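Long-range contact in phospholipase C-beta (PLC-beta) (Sepia officinalis, PDB 3QR0), which belongs to the phosphoinositide-specific phospholipase C family and combines a PH domain, EF-hands, a TIM-barrel-type domain with a bound calcium ion, and a C2 domain: residues A[166-178]-A[201-213]. Residues are numbered along the deposited sequence; the frame is centred on the assembly and turned at random.
Sequences EMEKNKIPVKAIQ and PSGKNDAIDLKAF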
loop_
_atom_site.group_PDB
_atom_site.type_symbol
_atom_site.label_atom_id
_atom_site.label_comp_id
_atom_site.label_asym_id
_atom_site.label_seq_id
_atom_site.Cartn_x
_atom_site.Cartn_y
_atom_site.Cartn_z
ATOM N N GLU A 166 4.032 -27.565 -7.790
ATOM C CA GLU A 166 4.574 -28.155 -9.020
ATOM C C GLU A 166 5.096 -29.577 -8.855
ATOM O O GLU A 166 5.459 -30.216 -9.843
ATOM C CB GLU A 166 5.711 -27.288 -9.566
ATOM C CG GLU A 166 5.344 -25.827 -9.778
ATOM C CD GLU A 166 4.212 -25.638 -10.769
ATOM O OE1 GLU A 166 4.083 -26.466 -11.695
ATOM O OE2 GLU A 166 3.458 -24.654 -10.621
ATOM N N MET A 167 5.142 -30.074 -7.623
ATOM C CA MET A 167 5.735 -31.381 -7.360
ATOM C C MET A 167 4.848 -32.502 -7.897
ATOM O O MET A 167 3.625 -32.474 -7.734
ATOM C CB MET A 167 5.997 -31.574 -5.865
ATOM C CG MET A 167 6.854 -32.793 -5.558
ATOM S SD MET A 167 7.673 -32.699 -3.961
ATOM C CE MET A 167 6.293 -32.972 -2.845
ATOM N N GLU A 168 5.485 -33.480 -8.540
ATOM C CA GLU A 168 4.799 -34.600 -9.186
ATOM C C GLU A 168 5.431 -35.914 -8.739
ATOM O O GLU A 168 6.509 -36.277 -9.212
ATOM C CB GLU A 168 4.898 -34.462 -10.713
ATOM C CG GLU A 168 4.284 -35.616 -11.518
ATOM C CD GLU A 168 4.420 -35.428 -13.025
ATOM O OE1 GLU A 168 5.174 -34.521 -13.457
ATOM O OE2 GLU A 168 3.775 -36.192 -13.780
ATOM N N LYS A 169 4.757 -36.609 -7.824
ATOM C CA LYS A 169 5.216 -37.903 -7.304
ATOM C C LYS A 169 6.592 -37.767 -6.653
ATOM O O LYS A 169 7.555 -38.427 -7.048
ATOM C CB LYS A 169 5.213 -38.967 -8.411
ATOM C CG LYS A 169 3.938 -38.942 -9.251
ATOM C CD LYS A 169 3.630 -40.276 -9.905
ATOM C CE LYS A 169 2.309 -40.216 -10.668
ATOM N NZ LYS A 169 1.725 -41.567 -10.888
ATOM N N ASN A 170 6.658 -36.886 -5.657
ATOM C CA ASN A 170 7.889 -36.577 -4.927
ATOM C C ASN A 170 9.067 -36.183 -5.828
ATOM O O ASN A 170 10.225 -36.457 -5.508
ATOM C CB ASN A 170 8.269 -37.748 -4.006
ATOM C CG ASN A 170 7.224 -38.010 -2.931
ATOM O OD1 ASN A 170 6.640 -37.078 -2.373
ATOM N ND2 ASN A 170 6.992 -39.283 -2.630
ATOM N N LYS A 171 8.764 -35.529 -6.945
ATOM C CA LYS A 171 9.790 -35.075 -7.879
ATOM C C LYS A 171 9.444 -33.693 -8.419
ATOM O O LYS A 171 8.275 -33.388 -8.664
ATOM C CB LYS A 171 9.946 -36.058 -9.041
ATOM C CG LYS A 171 10.518 -37.409 -8.644
ATOM C CD LYS A 171 10.565 -38.372 -9.820
ATOM C CE LYS A 171 11.348 -39.629 -9.469
ATOM N NZ LYS A 171 11.419 -40.591 -10.605
ATOM N N ILE A 172 10.473 -32.868 -8.604
ATOM C CA ILE A 172 10.312 -31.520 -9.130
ATOM C C ILE A 172 10.727 -31.516 -10.599
ATOM O O ILE A 172 11.906 -31.683 -10.905
ATOM C CB ILE A 172 11.179 -30.499 -8.355
ATOM C CG1 ILE A 172 10.747 -30.410 -6.886
ATOM C CG2 ILE A 172 11.078 -29.119 -9.000
ATOM C CD1 ILE A 172 11.174 -31.587 -6.023
ATOM N N PRO A 173 9.763 -31.336 -11.518
ATOM C CA PRO A 173 10.143 -31.333 -12.933
ATOM C C PRO A 173 10.969 -30.100 -13.312
ATOM O O PRO A 173 10.678 -28.995 -12.845
ATOM C CB PRO A 173 8.800 -31.364 -13.676
ATOM C CG PRO A 173 7.775 -30.949 -12.698
ATOM C CD PRO A 173 8.316 -31.147 -11.316
ATOM N N VAL A 174 12.003 -30.301 -14.128
ATOM C CA VAL A 174 12.841 -29.198 -14.607
ATOM C C VAL A 174 11.990 -28.205 -15.392
ATOM O O VAL A 174 12.186 -26.996 -15.301
ATOM C CB VAL A 174 13.999 -29.700 -15.505
ATOM C CG1 VAL A 174 14.731 -28.521 -16.152
ATOM C CG2 VAL A 174 14.965 -30.563 -14.705
ATOM N N LYS A 175 11.046 -28.740 -16.164
ATOM C CA LYS A 175 10.037 -27.949 -16.869
ATOM C C LYS A 175 9.359 -26.916 -15.952
ATOM O O LYS A 175 9.113 -25.779 -16.363
ATOM C CB LYS A 175 8.990 -28.901 -17.464
ATOM C CG LYS A 175 7.893 -28.251 -18.281
ATOM C CD LYS A 175 7.099 -29.311 -19.036
ATOM C CE LYS A 175 5.929 -28.715 -19.786
ATOM N NZ LYS A 175 5.290 -29.721 -20.687
ATOM N N ALA A 176 9.064 -27.319 -14.717
ATOM C CA ALA A 176 8.396 -26.446 -13.750
ATOM C C ALA A 176 9.329 -25.343 -13.247
ATOM O O ALA A 176 8.894 -24.219 -13.012
ATOM C CB ALA A 176 7.859 -27.260 -12.582
ATOM N N ILE A 177 10.611 -25.673 -13.087
ATOM C CA ILE A 177 11.611 -24.707 -12.636
ATOM C C ILE A 177 11.784 -23.605 -13.678
ATOM O O ILE A 177 11.792 -22.423 -13.341
ATOM C CB ILE A 177 12.988 -25.366 -12.370
ATOM C CG1 ILE A 177 12.862 -26.500 -11.346
ATOM C CG2 ILE A 177 13.981 -24.323 -11.874
ATOM C CD1 ILE A 177 14.141 -27.264 -11.117
ATOM N N GLN A 178 11.905 -23.997 -14.944
ATOM C CA GLN A 178 12.073 -23.031 -16.032
ATOM C C GLN A 178 10.850 -22.128 -16.226
ATOM O O GLN A 178 11.001 -20.913 -16.375
ATOM C CB GLN A 178 12.428 -23.741 -17.343
ATOM C CG GLN A 178 13.889 -24.160 -17.416
ATOM C CD GLN A 178 14.198 -25.052 -18.603
ATOM O OE1 GLN A 178 13.307 -25.688 -19.172
ATOM N NE2 GLN A 178 15.473 -25.110 -18.979
ATOM N N PRO A 201 19.764 -32.923 -12.305
ATOM C CA PRO A 201 19.287 -33.134 -13.670
ATOM C C PRO A 201 18.809 -31.832 -14.306
ATOM O O PRO A 201 18.077 -31.071 -13.670
ATOM C CB PRO A 201 18.110 -34.097 -13.485
ATOM C CG PRO A 201 18.428 -34.842 -12.252
ATOM C CD PRO A 201 19.160 -33.884 -11.361
ATOM N N SER A 202 19.227 -31.582 -15.543
ATOM C CA SER A 202 18.933 -30.320 -16.220
ATOM C C SER A 202 18.257 -30.483 -17.581
ATOM O O SER A 202 18.050 -29.495 -18.287
ATOM C CB SER A 202 20.225 -29.524 -16.391
ATOM O OG SER A 202 21.160 -30.246 -17.170
ATOM N N GLY A 203 17.905 -31.715 -17.947
ATOM C CA GLY A 203 17.255 -31.981 -19.227
ATOM C C GLY A 203 15.835 -31.448 -19.272
ATOM O O GLY A 203 15.176 -31.324 -18.238
ATOM N N LYS A 204 15.367 -31.143 -20.481
ATOM C CA LYS A 204 14.033 -30.572 -20.701
ATOM C C LYS A 204 12.922 -31.373 -20.009
ATOM O O LYS A 204 11.996 -30.788 -19.445
ATOM C CB LYS A 204 13.749 -30.489 -22.209
ATOM C CG LYS A 204 12.475 -29.735 -22.592
ATOM C CD LYS A 204 12.056 -30.025 -24.034
ATOM C CE LYS A 204 12.925 -29.294 -25.053
ATOM N NZ LYS A 204 12.601 -27.841 -25.129
ATOM N N ASN A 205 13.027 -32.702 -20.048
ATOM C CA ASN A 205 11.989 -33.592 -19.515
ATOM C C ASN A 205 12.412 -34.359 -18.252
ATOM O O ASN A 205 11.769 -35.345 -17.877
ATOM C CB ASN A 205 11.560 -34.587 -20.600
ATOM C CG ASN A 205 11.184 -33.905 -21.907
ATOM O OD1 ASN A 205 10.348 -33.000 -21.936
ATOM N ND2 ASN A 205 11.798 -34.342 -22.997
ATOM N N ASP A 206 13.481 -33.909 -17.599
ATOM C CA ASP A 206 13.949 -34.531 -16.359
ATOM C C ASP A 206 13.167 -34.020 -15.143
ATOM O O ASP A 206 12.349 -33.107 -15.252
ATOM C CB ASP A 206 15.449 -34.277 -16.160
ATOM C CG ASP A 206 16.321 -35.096 -17.105
ATOM O OD1 ASP A 206 15.885 -36.176 -17.559
ATOM O OD2 ASP A 206 17.458 -34.661 -17.382
ATOM N N ALA A 207 13.423 -34.638 -13.994
ATOM C CA ALA A 207 12.813 -34.236 -12.730
ATOM C C ALA A 207 13.768 -34.530 -11.576
ATOM O O ALA A 207 14.511 -35.512 -11.617
ATOM C CB ALA A 207 11.496 -34.958 -12.527
ATOM N N ILE A 208 13.748 -33.674 -10.556
ATOM C CA ILE A 208 14.648 -33.795 -9.411
ATOM C C ILE A 208 13.915 -34.403 -8.218
ATOM O O ILE A 208 12.778 -34.036 -7.938
ATOM C CB ILE A 208 15.211 -32.420 -8.990
ATOM C CG1 ILE A 208 15.799 -31.683 -10.199
ATOM C CG2 ILE A 208 16.263 -32.587 -7.898
ATOM C CD1 ILE A 208 16.343 -30.311 -9.868
ATOM N N ASP A 209 14.572 -35.323 -7.514
ATOM C CA ASP A 209 13.983 -35.947 -6.330
ATOM C C ASP A 209 13.835 -34.928 -5.202
ATOM O O ASP A 209 14.716 -34.089 -4.996
ATOM C CB ASP A 209 14.843 -37.122 -5.841
ATOM C CG ASP A 209 14.829 -38.307 -6.796
ATOM O OD1 ASP A 209 15.651 -39.226 -6.605
ATOM O OD2 ASP A 209 14.004 -38.329 -7.732
ATOM N N LEU A 210 12.722 -35.012 -4.475
ATOM C CA LEU A 210 12.471 -34.141 -3.326
ATOM C C LEU A 210 13.607 -34.212 -2.312
ATOM O O LEU A 210 13.985 -33.193 -1.735
ATOM C CB LEU A 210 11.150 -34.510 -2.640
ATOM C CG LEU A 210 10.754 -33.669 -1.416
ATOM C CD1 LEU A 210 10.678 -32.183 -1.772
ATOM C CD2 LEU A 210 9.434 -34.147 -0.846
ATOM N N LYS A 211 14.140 -35.418 -2.107
ATOM C CA LYS A 211 15.260 -35.646 -1.185
ATOM C C LYS A 211 16.449 -34.747 -1.513
ATOM O O LYS A 211 17.026 -34.127 -0.621
ATOM C CB LYS A 211 15.715 -37.109 -1.237
ATOM C CG LYS A 211 14.691 -38.111 -0.726
ATOM C CD LYS A 211 14.967 -39.512 -1.256
ATOM C CE LYS A 211 13.837 -40.464 -0.897
ATOM N NZ LYS A 211 14.098 -41.855 -1.361
ATOM N N ALA A 212 16.805 -34.685 -2.795
ATOM C CA ALA A 212 17.951 -33.896 -3.256
ATOM C C ALA A 212 17.629 -32.406 -3.404
ATOM O O ALA A 212 18.532 -31.594 -3.605
ATOM C CB ALA A 212 18.469 -34.448 -4.580
ATOM N N PHE A 213 16.347 -32.056 -3.306
ATOM C CA PHE A 213 15.881 -30.691 -3.541
ATOM C C PHE A 213 15.620 -29.960 -2.217
ATOM O O PHE A 213 14.485 -29.615 -1.894
ATOM C CB PHE A 213 14.619 -30.732 -4.408
ATOM C CG PHE A 213 14.329 -29.449 -5.138
ATOM C CD1 PHE A 213 14.982 -29.150 -6.327
ATOM C CD2 PHE A 213 13.386 -28.554 -4.654
ATOM C CE1 PHE A 213 14.706 -27.973 -7.014
ATOM C CE2 PHE A 213 13.111 -27.374 -5.335
ATOM C CZ PHE A 213 13.772 -27.088 -6.518
HETATM O O HOH W 1 10.750 -31.498 -16.840
#
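Strands 171-173 and 207-209 run antiparallel as a two-stranded sheet, paired centrally at Ile172 and Ile208, whose N-H groups each donate to the other's carbonyl O; Leu210 N to Asn170 O and Val174 N to Asp206 O continue the bonding beyond them. On the buried face, Ile172 CG1, anti to the carbonyl carbon at chi1 -63°, lies over one face of the Phe213 ring, 4.1 Å from its centroid and displaced toward the rim, a CH-pi contact. The turn at chi2 (75°) carries Ile172 CD1 to Phe213 CB at 3.9 Å. Ile177 CD1 meets Ile208 CD1 at 4.0 Å, the two side chains crossing at nearly a right angle. Met167 sets SD 3.8 Å from Leu210 CD1, and the bend at chi3 (73°) brings its CE to Leu210 CD2. On the other face, Lys171 and Asp209 run side by side, Lys171 CE being 3.4 Å from Asp209 OD2 while NZ stays beyond salt-bridge range. Where helix 174-181 begins, Val174 packs against the 201-206 loop, its CG2 3.3 Å from Pro201 O, a buried carbonyl without a polar partner. A water joins Lys175 N to Lys204 O and Asp206 O. This short pairing between two helix-loop-helix units is characteristic of EF-hand domains. Helix 185-198 covers Val174 through Leu195, while helix 151-165 backs Leu210 and Phe213, whose ring also stacks with Trp200.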